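PDB 1PDU: nuclear hormone receptor HR38 from Drosophila melanogaster, which is an orphan nuclear receptor that mediates an atypical ecdysteroid signalling pathway, here represented by its ligand-binding domain. Local coordinates for residues A[47-52]-A[220-225]. Residues are numbered along the deposited sequence; the frame is centred on the assembly and turned at random.
Sequences DKVQQF and FYLKLE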
# COMPACT_ATOMS: atom_id res chain seq x y z
N ASP A 47 -8.80 -6.85 22.09
CA ASP A 47 -7.78 -5.82 22.02
C ASP A 47 -7.00 -5.95 20.72
O ASP A 47 -6.78 -4.95 20.02
CB ASP A 47 -6.81 -5.92 23.21
CG ASP A 47 -7.46 -5.52 24.53
OD1 ASP A 47 -8.31 -4.60 24.51
OD2 ASP A 47 -7.10 -6.10 25.58
N LYS A 48 -6.60 -7.17 20.39
CA LYS A 48 -5.84 -7.44 19.17
C LYS A 48 -6.57 -7.00 17.91
O LYS A 48 -5.92 -6.64 16.93
CB LYS A 48 -5.49 -8.93 19.05
CG LYS A 48 -4.45 -9.44 20.04
CD LYS A 48 -4.27 -10.94 19.88
CE LYS A 48 -3.59 -11.57 21.10
NZ LYS A 48 -3.69 -13.07 21.09
N VAL A 49 -7.90 -7.05 17.93
CA VAL A 49 -8.67 -6.64 16.76
C VAL A 49 -8.70 -5.12 16.75
O VAL A 49 -8.52 -4.48 15.72
CB VAL A 49 -10.12 -7.20 16.81
CG1 VAL A 49 -10.95 -6.66 15.64
CG2 VAL A 49 -10.07 -8.71 16.75
N GLN A 50 -8.92 -4.55 17.93
CA GLN A 50 -8.94 -3.10 18.12
C GLN A 50 -7.65 -2.52 17.54
O GLN A 50 -7.69 -1.61 16.70
CB GLN A 50 -9.04 -2.81 19.63
CG GLN A 50 -8.71 -1.38 20.05
CD GLN A 50 -9.55 -0.35 19.34
OE1 GLN A 50 -10.72 -0.59 19.04
NE2 GLN A 50 -8.97 0.82 19.08
N GLN A 51 -6.52 -3.06 17.98
CA GLN A 51 -5.20 -2.63 17.53
C GLN A 51 -5.01 -2.73 16.03
O GLN A 51 -4.41 -1.86 15.41
CB GLN A 51 -4.13 -3.46 18.24
CG GLN A 51 -2.77 -3.47 17.54
CD GLN A 51 -1.71 -4.20 18.35
OE1 GLN A 51 -1.15 -3.66 19.30
NE2 GLN A 51 -1.46 -5.46 17.98
N PHE A 52 -5.53 -3.81 15.45
CA PHE A 52 -5.43 -4.04 14.02
C PHE A 52 -6.19 -2.97 13.25
O PHE A 52 -5.68 -2.37 12.31
CB PHE A 52 -5.98 -5.43 13.67
CG PHE A 52 -6.06 -5.70 12.19
CD1 PHE A 52 -4.90 -5.92 11.45
CD2 PHE A 52 -7.28 -5.64 11.54
CE1 PHE A 52 -4.96 -6.07 10.06
CE2 PHE A 52 -7.35 -5.78 10.16
CZ PHE A 52 -6.19 -6.00 9.41
N PHE A 220 -12.94 -9.55 6.64
CA PHE A 220 -14.35 -9.86 6.70
C PHE A 220 -14.60 -10.82 7.84
O PHE A 220 -15.62 -10.75 8.52
CB PHE A 220 -14.85 -10.49 5.41
CG PHE A 220 -16.32 -10.72 5.40
CD1 PHE A 220 -17.19 -9.65 5.20
CD2 PHE A 220 -16.84 -11.99 5.63
CE1 PHE A 220 -18.56 -9.85 5.22
CE2 PHE A 220 -18.21 -12.19 5.64
CZ PHE A 220 -19.07 -11.11 5.44
N TYR A 221 -13.66 -11.74 8.04
CA TYR A 221 -13.78 -12.69 9.13
C TYR A 221 -13.83 -11.93 10.46
O TYR A 221 -14.70 -12.18 11.29
CB TYR A 221 -12.60 -13.65 9.13
CG TYR A 221 -12.52 -14.50 10.37
CD1 TYR A 221 -11.76 -14.09 11.47
CD2 TYR A 221 -13.22 -15.70 10.46
CE1 TYR A 221 -11.69 -14.86 12.63
CE2 TYR A 221 -13.17 -16.48 11.62
CZ TYR A 221 -12.40 -16.05 12.71
OH TYR A 221 -12.34 -16.81 13.86
N LEU A 222 -12.90 -10.99 10.65
CA LEU A 222 -12.86 -10.19 11.87
C LEU A 222 -14.15 -9.41 12.07
O LEU A 222 -14.63 -9.26 13.19
CB LEU A 222 -11.69 -9.21 11.85
CG LEU A 222 -10.30 -9.84 11.75
CD1 LEU A 222 -9.24 -8.73 11.78
CD2 LEU A 222 -10.11 -10.83 12.90
N LYS A 223 -14.71 -8.89 10.98
CA LYS A 223 -15.93 -8.12 11.05
C LYS A 223 -17.10 -8.96 11.57
O LYS A 223 -17.89 -8.50 12.39
CB LYS A 223 -16.27 -7.55 9.67
CG LYS A 223 -17.46 -6.62 9.64
CD LYS A 223 -17.76 -6.18 8.20
CE LYS A 223 -18.94 -5.23 8.15
NZ LYS A 223 -20.13 -5.77 8.86
N LEU A 224 -17.20 -10.20 11.11
CA LEU A 224 -18.26 -11.08 11.57
C LEU A 224 -18.05 -11.46 13.02
O LEU A 224 -19.00 -11.56 13.79
CB LEU A 224 -18.32 -12.36 10.73
CG LEU A 224 -18.77 -12.23 9.28
CD1 LEU A 224 -18.80 -13.62 8.67
CD2 LEU A 224 -20.15 -11.59 9.19
N GLU A 225 -16.80 -11.70 13.40
CA GLU A 225 -16.49 -12.06 14.78
C GLU A 225 -17.11 -10.95 15.64
O GLU A 225 -17.67 -11.19 16.70
CB GLU A 225 -14.97 -12.12 14.98
CG GLU A 225 -14.51 -13.18 15.98
CD GLU A 225 -13.00 -13.16 16.22
OE1 GLU A 225 -12.47 -14.14 16.80
OE2 GLU A 225 -12.33 -12.16 15.84
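The flat group in this contact is the F52 ring, and the methyl CD1 of L222 comes to it obliquely, on the CD2 and CE2 side. A second ring, F125 of helix 118-125, packs against F52 edge-to-face, so the phenyl group has partners from two other helices. The setting is the helical ligand-binding domain of a nuclear receptor. Here the N-terminal part of helix 45-67 meets the C-terminal end of helix 204-225, the long helix that precedes the short C-terminal helix 232-236.

The short helix segments run at 130° to each other, and their axes stay 11.5 Å apart. That spacing is wide, and side chains alone bridge it. No hydrogen bond joins the two segments. V49 and L222 form the closest backbone pair, with 7.4 Å from CA to CA. The three apolar residues that touch, V49, F52 and L222, are buried and direct their CB atoms to the other helix.

F52 has its CG anti to the backbone N (chi1 173°), which carries the ring across the gap to L222. The two side chains cross at about a right angle. CD1 of L222 lies 3.7 Å from CD2 of F52 and 3.9 Å from CE2 of the same ring. The leucine thus splits its branches: CD1 serves the ring, while CD2 turns to the valine. The approach of L222 CD2 to V49 CG2 is looser, at 4.4 Å.

Beyond the contact, S124 touches F52 and R123 touches K48, so helix 118-125 also packs on this part of helix 45-67. E225 adds a small contact beside the apolar side chains. Its carboxylate makes no bond across the contact; OE2 of E225 simply lies 4.2 Å from methyl CG2 of V49.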